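Local structure of CRISPR-associated endoribonuclease Cas6 1 (Methanocaldococcus jannaschii DSM 2661, 5YI6) at residues R6-L11 with Y80-S85; K129-I134 with F234-N239; K188-R193 with C204-F209. The protein probably processes CRISPR transcripts into crRNA as an RNA-binding endoribonuclease, serving adaptive immunity against viruses and other mobile genetic elements. All coordinates share one frame; numbering follows the deposited sequence.

Contact 1: R6-L11 with Y80-S85; sequences RIELEL and YLYISS. With PO4 (phosphate ion), chain H.
The Glu8 carboxylate reaches two tyrosine rings with its two oxygens. OE2 meets the Tyr82 hydroxyl, 2.8 Å from OE2 to OH, in a weak hydrogen bond, and the carboxylate and ring planes stand 80° apart. On the other branch, Glu8 OE1 comes to 3.5 Å from Tyr80 CD1. At the edge of the Tyr80 ring, in its plane, lies O1 of a phosphate ion, probably from the crystallisation liquor, and Tyr80 OH donates to this O1 at 2.7 Å. Glu8 CG stands anti to the backbone N (chi1 172°) and the chain runs on extended, so that Glu8 lies alongside Tyr82.

These groups share one face of an antiparallel pair, the adjacent central strands of a ferredoxin-like domain. Ile7 N donates to Ile83 O at 2.9 Å, and Leu9 N to Leu81 O at 2.8 Å; each of these pairs is closed by a reciprocal bond. Ile7, Leu9, Leu81 and Ile83 form the other face, where Ile7 and Leu9 pack on helix 88-101. There Ile7 CD1 lies 4.1 Å from Ile83 CG1, and Leu9 CD1 meets Ile83 CD1 at 4.2 Å. At the far end of the polar face, Arg6 CB packs 3.8 Å from Ser84 CB, while the guanidinium bonds to Tyr222 O and forms a salt bridge with Glu223.

Arg63 makes a salt bridge with Glu8 OE2 and a cation-pi contact with Tyr80. The chemistry is thus two-sided: aliphatic on the face that meets helix 88-101, and on the reverse a carboxylate whose negative charge is probably stabilised by Arg63.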
loop_
_atom_site.group_PDB
_atom_site.type_symbol
_atom_site.label_atom_id
_atom_site.label_comp_id
_atom_site.label_asym_id
_atom_site.label_seq_id
_atom_site.Cartn_x
_atom_site.Cartn_y
_atom_site.Cartn_z
ATOM N N ARG A 6 -7.605 9.011 2.539
ATOM C CA ARG A 6 -6.854 8.547 1.378
ATOM C C ARG A 6 -6.536 9.743 0.488
ATOM O O ARG A 6 -7.408 10.586 0.239
ATOM C CB ARG A 6 -7.643 7.501 0.573
ATOM C CG ARG A 6 -6.923 7.107 -0.747
ATOM C CD ARG A 6 -7.669 5.994 -1.508
ATOM N NE ARG A 6 -7.690 4.758 -0.700
ATOM C CZ ARG A 6 -7.647 3.530 -1.216
ATOM N NH1 ARG A 6 -7.604 3.358 -2.540
ATOM N NH2 ARG A 6 -7.636 2.458 -0.412
ATOM N N ILE A 7 -5.291 9.820 -0.000
ATOM C CA ILE A 7 -4.915 10.871 -0.933
ATOM C C ILE A 7 -4.240 10.251 -2.150
ATOM O O ILE A 7 -3.652 9.163 -2.108
ATOM C CB ILE A 7 -4.009 11.967 -0.320
ATOM C CG1 ILE A 7 -2.703 11.391 0.178
ATOM C CG2 ILE A 7 -4.727 12.721 0.871
ATOM C CD1 ILE A 7 -1.559 11.466 -0.794
ATOM N N GLU A 8 -4.392 10.941 -3.247
ATOM C CA GLU A 8 -3.674 10.684 -4.486
ATOM C C GLU A 8 -2.616 11.772 -4.667
ATOM O O GLU A 8 -2.953 12.932 -4.934
ATOM C CB GLU A 8 -4.682 10.691 -5.627
ATOM C CG GLU A 8 -3.989 10.619 -7.018
ATOM C CD GLU A 8 -4.971 10.912 -8.122
ATOM O OE1 GLU A 8 -5.023 12.069 -8.606
ATOM O OE2 GLU A 8 -5.696 9.978 -8.496
ATOM N N LEU A 9 -1.341 11.410 -4.568
ATOM C CA LEU A 9 -0.274 12.355 -4.834
ATOM C C LEU A 9 -0.055 12.395 -6.327
ATOM O O LEU A 9 0.247 11.356 -6.929
ATOM C CB LEU A 9 1.063 11.986 -4.202
ATOM C CG LEU A 9 1.495 12.250 -2.798
ATOM C CD1 LEU A 9 3.015 11.921 -2.745
ATOM C CD2 LEU A 9 1.197 13.718 -2.499
ATOM N N GLU A 10 -0.172 13.596 -6.901
ATOM C CA GLU A 10 0.044 13.790 -8.328
ATOM C C GLU A 10 1.506 14.142 -8.538
ATOM O O GLU A 10 1.965 15.188 -8.065
ATOM C CB GLU A 10 -0.878 14.914 -8.831
ATOM C CG GLU A 10 -2.338 14.634 -8.451
ATOM C CD GLU A 10 -3.334 15.670 -8.996
ATOM O OE1 GLU A 10 -2.913 16.658 -9.623
ATOM O OE2 GLU A 10 -4.537 15.484 -8.772
ATOM N N LEU A 11 2.236 13.274 -9.231
ATOM C CA LEU A 11 3.665 13.411 -9.419
ATOM C C LEU A 11 3.960 13.746 -10.875
ATOM O O LEU A 11 3.227 13.327 -11.775
ATOM C CB LEU A 11 4.401 12.112 -9.042
ATOM C CG LEU A 11 4.121 11.576 -7.630
ATOM C CD1 LEU A 11 4.787 10.196 -7.424
ATOM C CD2 LEU A 11 4.664 12.557 -6.618
ATOM N N TYR A 80 0.965 8.655 -10.399
ATOM C CA TYR A 80 0.055 8.876 -9.276
ATOM C C TYR A 80 0.416 7.891 -8.178
ATOM O O TYR A 80 0.568 6.705 -8.452
ATOM C CB TYR A 80 -1.397 8.676 -9.712
ATOM C CG TYR A 80 -1.723 9.692 -10.794
ATOM C CD1 TYR A 80 -2.240 10.940 -10.451
ATOM C CD2 TYR A 80 -1.456 9.422 -12.131
ATOM C CE1 TYR A 80 -2.538 11.881 -11.422
ATOM C CE2 TYR A 80 -1.699 10.380 -13.105
ATOM C CZ TYR A 80 -2.250 11.588 -12.739
ATOM O OH TYR A 80 -2.537 12.536 -13.688
ATOM N N LEU A 81 0.502 8.376 -6.941
ATOM C CA LEU A 81 0.828 7.514 -5.808
ATOM C C LEU A 81 -0.308 7.659 -4.801
ATOM O O LEU A 81 -0.581 8.760 -4.341
ATOM C CB LEU A 81 2.186 7.913 -5.206
ATOM C CG LEU A 81 2.590 7.254 -3.880
ATOM C CD1 LEU A 81 2.753 5.744 -4.140
ATOM C CD2 LEU A 81 3.864 7.879 -3.331
ATOM N N TYR A 82 -0.965 6.560 -4.460
ATOM C CA TYR A 82 -2.074 6.595 -3.501
ATOM C C TYR A 82 -1.521 6.229 -2.131
ATOM O O TYR A 82 -0.736 5.285 -2.023
ATOM C CB TYR A 82 -3.178 5.601 -3.886
ATOM C CG TYR A 82 -3.731 5.973 -5.231
ATOM C CD1 TYR A 82 -4.817 6.824 -5.328
ATOM C CD2 TYR A 82 -3.068 5.593 -6.412
ATOM C CE1 TYR A 82 -5.300 7.246 -6.585
ATOM C CE2 TYR A 82 -3.540 6.009 -7.669
ATOM C CZ TYR A 82 -4.656 6.841 -7.739
ATOM O OH TYR A 82 -5.125 7.276 -8.976
ATOM N N ILE A 83 -1.942 6.976 -1.088
ATOM C CA ILE A 83 -1.480 6.754 0.281
ATOM C C ILE A 83 -2.700 6.871 1.179
ATOM O O ILE A 83 -3.527 7.766 0.984
ATOM C CB ILE A 83 -0.428 7.788 0.745
ATOM C CG1 ILE A 83 0.660 8.019 -0.320
ATOM C CG2 ILE A 83 0.187 7.338 2.092
ATOM C CD1 ILE A 83 1.769 9.093 0.067
ATOM N N SER A 84 -2.829 5.966 2.145
ATOM C CA SER A 84 -4.033 6.019 2.981
ATOM C C SER A 84 -3.728 5.511 4.384
ATOM O O SER A 84 -2.814 4.705 4.598
ATOM C CB SER A 84 -5.190 5.207 2.396
ATOM O OG SER A 84 -4.853 3.821 2.328
ATOM N N SER A 85 -4.565 5.949 5.329
ATOM C CA SER A 85 -4.429 5.473 6.703
ATOM C C SER A 85 -5.773 5.620 7.407
ATOM O O SER A 85 -6.518 6.572 7.122
ATOM C CB SER A 85 -3.355 6.274 7.458
ATOM O OG SER A 85 -3.272 5.849 8.824
HETATM P P PO4 H . -4.055 15.982 -13.762
HETATM O O1 PO4 H . -3.966 14.692 -12.951
HETATM O O2 PO4 H . -5.016 16.980 -13.156
HETATM O O3 PO4 H . -4.549 15.614 -15.154
HETATM O O4 PO4 H . -2.677 16.610 -13.833
#

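Contact 2: K129-I134 with F234-N239; sequences KTISPI and FGMVVN
Residues Lys129 and Thr130 pair with Val238 and Val237 in antiparallel register, and beyond them the backbone of Ile131 and Ser132 takes the form of a classic beta bulge opposite Met236. Two N-H groups there share one acceptor: Ile131 N lies 2.8 Å and Ser132 N 3.1 Å from Met236 O, both arriving from the same face of the carbonyl plane. The near-zero psi of Ile131 (-6°) turns the two consecutive amides onto that single oxygen. On the strand side, Lys129 and Val238 exchange a reciprocal pair of backbone bonds.

Val238 CG1 is flanked by Ile131 CG2 at 3.6 Å and by Lys129 CG at 3.8 Å; the lysine runs alongside the valine, whereas the isoleucine meets it at about a right angle. The other branch of Ile131 serves Met236: CG1 touches the methionine CG at 3.8 Å, and CD1 reaches SD. In the non-hydrogen-bonded pair of Thr130 with Val237 the side chains diverge, yet Thr130 CG2 still contacts Val237 CG1, while Thr130 OG1 is bonded to Met207 N.

Phe234 and Gly235 close the glycine-rich loop (GxGxxxxxGxG in this chain) characteristic of Cas6 proteins. Gly235 has a positive phi of 87°, a backbone conformation readily taken up by glycine, and Ile134 CG1 packs 3.7 Å from its CA. Its N makes weak bonds with Ser132 O and Pro133 O; the latter oxygen also sits at the edge of the Phe234 ring, near CD1. Phe234 O is held by Thr56 OG1 and Asn230 ND2.

Ser132 OG stands between its backbone N and carbonyl carbon (chi1 50°), which brings it up to Met236 N, the donor of a 3.0 Å bond to it; the same OG is also hydrogen-bonded to Phe57 O.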
loop_
_atom_site.group_PDB
_atom_site.type_symbol
_atom_site.label_atom_id
_atom_site.label_comp_id
_atom_site.label_asym_id
_atom_site.label_seq_id
_atom_site.Cartn_x
_atom_site.Cartn_y
_atom_site.Cartn_z
ATOM N N LYS A 129 -9.769 -4.300 -5.910
ATOM C CA LYS A 129 -8.595 -4.853 -6.568
ATOM C C LYS A 129 -7.359 -4.220 -5.958
ATOM O O LYS A 129 -7.388 -3.078 -5.517
ATOM C CB LYS A 129 -8.626 -4.630 -8.078
ATOM C CG LYS A 129 -8.286 -3.247 -8.457
ATOM C CD LYS A 129 -8.168 -3.104 -10.003
ATOM C CE LYS A 129 -7.722 -1.687 -10.370
ATOM N NZ LYS A 129 -7.655 -1.427 -11.853
ATOM N N THR A 130 -6.276 -4.981 -5.922
ATOM C CA THR A 130 -5.033 -4.471 -5.338
ATOM C C THR A 130 -4.412 -3.428 -6.271
ATOM O O THR A 130 -4.372 -3.615 -7.503
ATOM C CB THR A 130 -4.052 -5.628 -5.095
ATOM O OG1 THR A 130 -3.838 -6.362 -6.322
ATOM C CG2 THR A 130 -4.590 -6.606 -3.983
ATOM N N ILE A 131 -3.973 -2.314 -5.687
ATOM C CA ILE A 131 -3.045 -1.392 -6.337
ATOM C C ILE A 131 -1.655 -1.447 -5.713
ATOM O O ILE A 131 -0.711 -0.863 -6.271
ATOM C CB ILE A 131 -3.601 0.051 -6.372
ATOM C CG1 ILE A 131 -3.982 0.554 -4.939
ATOM C CG2 ILE A 131 -4.853 0.075 -7.252
ATOM C CD1 ILE A 131 -4.448 2.088 -4.945
ATOM N N SER A 132 -1.478 -2.188 -4.610
ATOM C CA SER A 132 -0.194 -2.788 -4.308
ATOM C C SER A 132 -0.509 -4.208 -3.820
ATOM O O SER A 132 -1.572 -4.439 -3.197
ATOM C CB SER A 132 0.628 -2.005 -3.278
ATOM O OG SER A 132 -0.116 -1.692 -2.109
ATOM N N PRO A 133 0.315 -5.187 -4.164
ATOM C CA PRO A 133 -0.081 -6.585 -3.913
ATOM C C PRO A 133 -0.062 -6.914 -2.418
ATOM O O PRO A 133 0.617 -6.267 -1.617
ATOM C CB PRO A 133 0.961 -7.407 -4.687
ATOM C CG PRO A 133 2.195 -6.536 -4.751
ATOM C CD PRO A 133 1.605 -5.086 -4.889
ATOM N N ILE A 134 -0.808 -7.981 -2.065
ATOM C CA ILE A 134 -1.020 -8.396 -0.673
ATOM C C ILE A 134 0.055 -9.388 -0.283
ATOM O O ILE A 134 0.325 -10.354 -1.010
ATOM C CB ILE A 134 -2.430 -8.981 -0.484
ATOM C CG1 ILE A 134 -3.450 -7.838 -0.559
ATOM C CG2 ILE A 134 -2.572 -9.796 0.866
ATOM C CD1 ILE A 134 -4.882 -8.307 -0.805
ATOM N N PHE A 234 2.427 -2.360 0.921
ATOM C CA PHE A 234 1.775 -3.588 0.491
ATOM C C PHE A 234 0.311 -3.603 0.878
ATOM O O PHE A 234 -0.085 -3.068 1.925
ATOM C CB PHE A 234 2.481 -4.873 1.078
ATOM C CG PHE A 234 3.833 -5.116 0.467
ATOM C CD1 PHE A 234 3.976 -6.011 -0.579
ATOM C CD2 PHE A 234 4.950 -4.408 0.907
ATOM C CE1 PHE A 234 5.250 -6.223 -1.193
ATOM C CE2 PHE A 234 6.191 -4.590 0.308
ATOM C CZ PHE A 234 6.345 -5.518 -0.748
ATOM N N GLY A 235 -0.495 -4.213 0.009
ATOM C CA GLY A 235 -1.859 -4.578 0.386
ATOM C C GLY A 235 -2.899 -3.495 0.175
ATOM O O GLY A 235 -4.015 -3.636 0.678
ATOM N N MET A 236 -2.572 -2.415 -0.554
ATOM C CA MET A 236 -3.545 -1.350 -0.796
ATOM C C MET A 236 -4.517 -1.757 -1.909
ATOM O O MET A 236 -4.113 -2.302 -2.937
ATOM C CB MET A 236 -2.833 -0.033 -1.192
ATOM C CG MET A 236 -3.811 1.141 -1.184
ATOM S SD MET A 236 -2.905 2.686 -1.395
ATOM C CE MET A 236 -4.171 3.862 -0.905
ATOM N N VAL A 237 -5.815 -1.512 -1.691
ATOM C CA VAL A 237 -6.826 -1.877 -2.670
ATOM C C VAL A 237 -7.597 -0.626 -3.094
ATOM O O VAL A 237 -7.537 0.423 -2.461
ATOM C CB VAL A 237 -7.805 -2.955 -2.152
ATOM C CG1 VAL A 237 -7.055 -4.242 -1.807
ATOM C CG2 VAL A 237 -8.645 -2.423 -0.945
ATOM N N VAL A 238 -8.371 -0.778 -4.166
ATOM C CA VAL A 238 -9.226 0.306 -4.639
ATOM C C VAL A 238 -10.543 -0.326 -5.052
ATOM O O VAL A 238 -10.599 -1.503 -5.437
ATOM C CB VAL A 238 -8.582 1.097 -5.816
ATOM C CG1 VAL A 238 -8.494 0.242 -7.078
ATOM C CG2 VAL A 238 -9.371 2.374 -6.108
ATOM N N ASN A 239 -11.619 0.446 -4.925
ATOM C CA ASN A 239 -12.908 -0.079 -5.349
ATOM C C ASN A 239 -12.964 -0.108 -6.880
ATOM O O ASN A 239 -12.344 0.713 -7.565
ATOM C CB ASN A 239 -14.050 0.738 -4.768
ATOM C CG ASN A 239 -14.137 2.098 -5.365
ATOM O OD1 ASN A 239 -13.117 2.778 -5.543
ATOM N ND2 ASN A 239 -15.361 2.534 -5.662
#

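Contact 3: K188-R193 with C204-F209; sequences KFRPKR and CSEMVF
Lys188 with Val208, Arg190 with Glu206 and Lys192 with Cys204 form three consecutive hydrogen-bonded pairs, and their six backbone bonds define the ladder of a beta hairpin. Strands 188-193 and 204-209 run at 177° to each other, almost exactly antiparallel. The longest of the six is Lys188 N to Val208 O at 3.2 Å; Lys192 N to Cys204 O, at 2.8 Å, is the shortest. In the intervening non-hydrogen-bonded pairs, CA-H groups approach carbonyls, as where Phe189 CA comes within 3.1 Å of Glu206 O.

Apolar contact across the strands is slight. Phe189 CB meets Met207 CB at 3.7 Å, but both side chains then turn from the partner strand; Phe189 touches Pro153, and Met207 packs on Val186, further back along strand 182-195.

The other face carries the charged side chains, beside Val208 and Cys204. Glu206, with CG anti to its backbone N (chi1 175°) and its chain extended, meets a Lys192 chain bent at chi2, the two crossing so that the lysine CE lies 3.5 Å from Glu206 OE2. The ammonium itself stays beyond salt-bridge range, with NZ 4.2 Å from that OE2. Arg190 bends back on its own strand: NH1 donates to Phe189 O at 2.8 Å, standing 52° out of the carbonyl plane, and Lys188 CE lies over one face of the guanidinium near its rim.

The hairpin therefore rests on its backbone ladder, with no salt bridge across it. On this largely exposed face, Glu206 would probably offset only part of the positive charge of Lys188, Arg190 and Lys192.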
loop_
_atom_site.group_PDB
_atom_site.type_symbol
_atom_site.label_atom_id
_atom_site.label_comp_id
_atom_site.label_asym_id
_atom_site.label_seq_id
_atom_site.Cartn_x
_atom_site.Cartn_y
_atom_site.Cartn_z
ATOM N N LYS A 188 -9.867 -13.224 -9.146
ATOM C CA LYS A 188 -8.689 -13.405 -9.983
ATOM C C LYS A 188 -7.459 -13.099 -9.146
ATOM O O LYS A 188 -7.501 -12.197 -8.310
ATOM C CB LYS A 188 -8.772 -12.471 -11.199
ATOM C CG LYS A 188 -7.587 -12.485 -12.146
ATOM C CD LYS A 188 -7.692 -11.288 -13.107
ATOM C CE LYS A 188 -6.560 -11.277 -14.140
ATOM N NZ LYS A 188 -6.773 -10.268 -15.226
ATOM N N PHE A 189 -6.371 -13.836 -9.365
ATOM C CA PHE A 189 -5.120 -13.478 -8.697
ATOM C C PHE A 189 -3.932 -13.917 -9.536
ATOM O O PHE A 189 -4.019 -14.857 -10.325
ATOM C CB PHE A 189 -5.027 -14.050 -7.266
ATOM C CG PHE A 189 -4.387 -15.409 -7.174
ATOM C CD1 PHE A 189 -3.018 -15.537 -6.972
ATOM C CD2 PHE A 189 -5.162 -16.556 -7.258
ATOM C CE1 PHE A 189 -2.427 -16.801 -6.875
ATOM C CE2 PHE A 189 -4.577 -17.821 -7.161
ATOM C CZ PHE A 189 -3.219 -17.939 -6.964
ATOM N N ARG A 190 -2.829 -13.200 -9.370
ATOM C CA ARG A 190 -1.558 -13.474 -10.031
ATOM C C ARG A 190 -0.479 -13.310 -8.972
ATOM O O ARG A 190 -0.447 -12.271 -8.285
ATOM C CB ARG A 190 -1.283 -12.517 -11.196
ATOM C CG ARG A 190 -2.339 -12.541 -12.274
ATOM C CD ARG A 190 -2.258 -13.833 -13.068
ATOM N NE ARG A 190 -3.191 -13.855 -14.200
ATOM C CZ ARG A 190 -4.444 -14.307 -14.145
ATOM N NH1 ARG A 190 -4.944 -14.786 -13.010
ATOM N NH2 ARG A 190 -5.200 -14.283 -15.234
ATOM N N PRO A 191 0.436 -14.261 -8.826
ATOM C CA PRO A 191 1.542 -14.047 -7.894
ATOM C C PRO A 191 2.544 -13.059 -8.464
ATOM O O PRO A 191 2.776 -13.003 -9.670
ATOM C CB PRO A 191 2.161 -15.444 -7.751
ATOM C CG PRO A 191 1.875 -16.081 -9.051
ATOM C CD PRO A 191 0.493 -15.599 -9.439
ATOM N N LYS A 192 3.153 -12.274 -7.577
ATOM C CA LYS A 192 4.141 -11.275 -7.964
ATOM C C LYS A 192 5.359 -11.403 -7.065
ATOM O O LYS A 192 5.219 -11.448 -5.841
ATOM C CB LYS A 192 3.581 -9.853 -7.848
ATOM C CG LYS A 192 2.433 -9.602 -8.778
ATOM C CD LYS A 192 2.970 -9.544 -10.208
ATOM C CE LYS A 192 1.863 -9.338 -11.234
ATOM N NZ LYS A 192 2.452 -9.122 -12.589
ATOM N N ARG A 193 6.554 -11.417 -7.656
ATOM C CA ARG A 193 7.778 -11.515 -6.868
ATOM C C ARG A 193 8.250 -10.118 -6.482
ATOM O O ARG A 193 8.421 -9.253 -7.350
ATOM C CB ARG A 193 8.851 -12.271 -7.655
ATOM C CG ARG A 193 10.149 -12.479 -6.891
ATOM C CD ARG A 193 11.109 -13.362 -7.688
ATOM N NE ARG A 193 12.439 -13.454 -7.081
ATOM C CZ ARG A 193 13.464 -12.675 -7.416
ATOM N NH1 ARG A 193 13.312 -11.749 -8.358
ATOM N NH2 ARG A 193 14.642 -12.832 -6.823
ATOM N N CYS A 204 3.767 -12.250 -3.460
ATOM C CA CYS A 204 2.622 -11.459 -3.034
ATOM C C CYS A 204 1.497 -11.686 -4.037
ATOM O O CYS A 204 1.713 -12.242 -5.118
ATOM C CB CYS A 204 2.996 -9.958 -2.968
ATOM S SG CYS A 204 4.178 -9.640 -1.663
ATOM N N SER A 205 0.286 -11.273 -3.693
ATOM C CA SER A 205 -0.862 -11.532 -4.556
ATOM C C SER A 205 -1.376 -10.237 -5.166
ATOM O O SER A 205 -1.804 -9.349 -4.435
ATOM C CB SER A 205 -2.011 -12.210 -3.802
ATOM O OG SER A 205 -1.596 -13.439 -3.212
ATOM N N GLU A 206 -1.339 -10.135 -6.495
ATOM C CA GLU A 206 -2.164 -9.155 -7.202
ATOM C C GLU A 206 -3.546 -9.771 -7.364
ATOM O O GLU A 206 -3.668 -10.878 -7.902
ATOM C CB GLU A 206 -1.530 -8.835 -8.559
ATOM C CG GLU A 206 -2.330 -7.937 -9.457
ATOM C CD GLU A 206 -1.567 -7.640 -10.751
ATOM O OE1 GLU A 206 -1.920 -8.219 -11.803
ATOM O OE2 GLU A 206 -0.572 -6.879 -10.691
ATOM N N MET A 207 -4.589 -9.118 -6.865
ATOM C CA MET A 207 -5.854 -9.847 -6.904
ATOM C C MET A 207 -7.055 -8.922 -6.963
ATOM O O MET A 207 -6.996 -7.730 -6.628
ATOM C CB MET A 207 -5.986 -10.814 -5.717
ATOM C CG MET A 207 -5.869 -10.171 -4.386
ATOM S SD MET A 207 -5.688 -11.442 -3.078
ATOM C CE MET A 207 -7.311 -12.071 -3.022
ATOM N N VAL A 208 -8.146 -9.512 -7.449
ATOM C CA VAL A 208 -9.460 -8.898 -7.531
ATOM C C VAL A 208 -10.406 -9.788 -6.738
ATOM O O VAL A 208 -10.417 -11.018 -6.937
ATOM C CB VAL A 208 -9.945 -8.775 -8.986
ATOM C CG1 VAL A 208 -11.282 -8.066 -9.013
ATOM C CG2 VAL A 208 -8.917 -8.034 -9.830
ATOM N N PHE A 209 -11.212 -9.167 -5.866
ATOM C CA PHE A 209 -12.061 -9.963 -4.979
ATOM C C PHE A 209 -13.318 -9.197 -4.608
ATOM O O PHE A 209 -13.320 -7.972 -4.540
ATOM C CB PHE A 209 -11.314 -10.442 -3.701
ATOM C CG PHE A 209 -10.698 -9.341 -2.832
ATOM C CD1 PHE A 209 -11.241 -9.043 -1.585
ATOM C CD2 PHE A 209 -9.525 -8.692 -3.217
ATOM C CE1 PHE A 209 -10.650 -8.067 -0.749
ATOM C CE2 PHE A 209 -8.942 -7.708 -2.405
ATOM C CZ PHE A 209 -9.502 -7.402 -1.159
#

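In the fold
Contact 2 touches both other contacts. Its centre lies about 13 Å from that of contact 1, where Arg6 NH2 meets Val237 O at 2.9 Å in a probable hydrogen bond and the Met236 CE methyl packs against Ser84 OG. Toward contact 3, about 9 Å between centres, Ile134 O accepts from Ser205 N at 2.8 Å, probably a hydrogen bond, and strands 127-130 and 201-213 are neighbours in one sheet. Contacts 1 and 3 have centres about 21 Å apart and nearest atoms about 10 Å apart, and flank the chain's centre. Tyr32, an active-site residue by similarity, lies about 11 Å, side chain to side chain, from Leu81 of contact 1 and from Phe234 of contact 2; contact 3 lies away from the annotated sites.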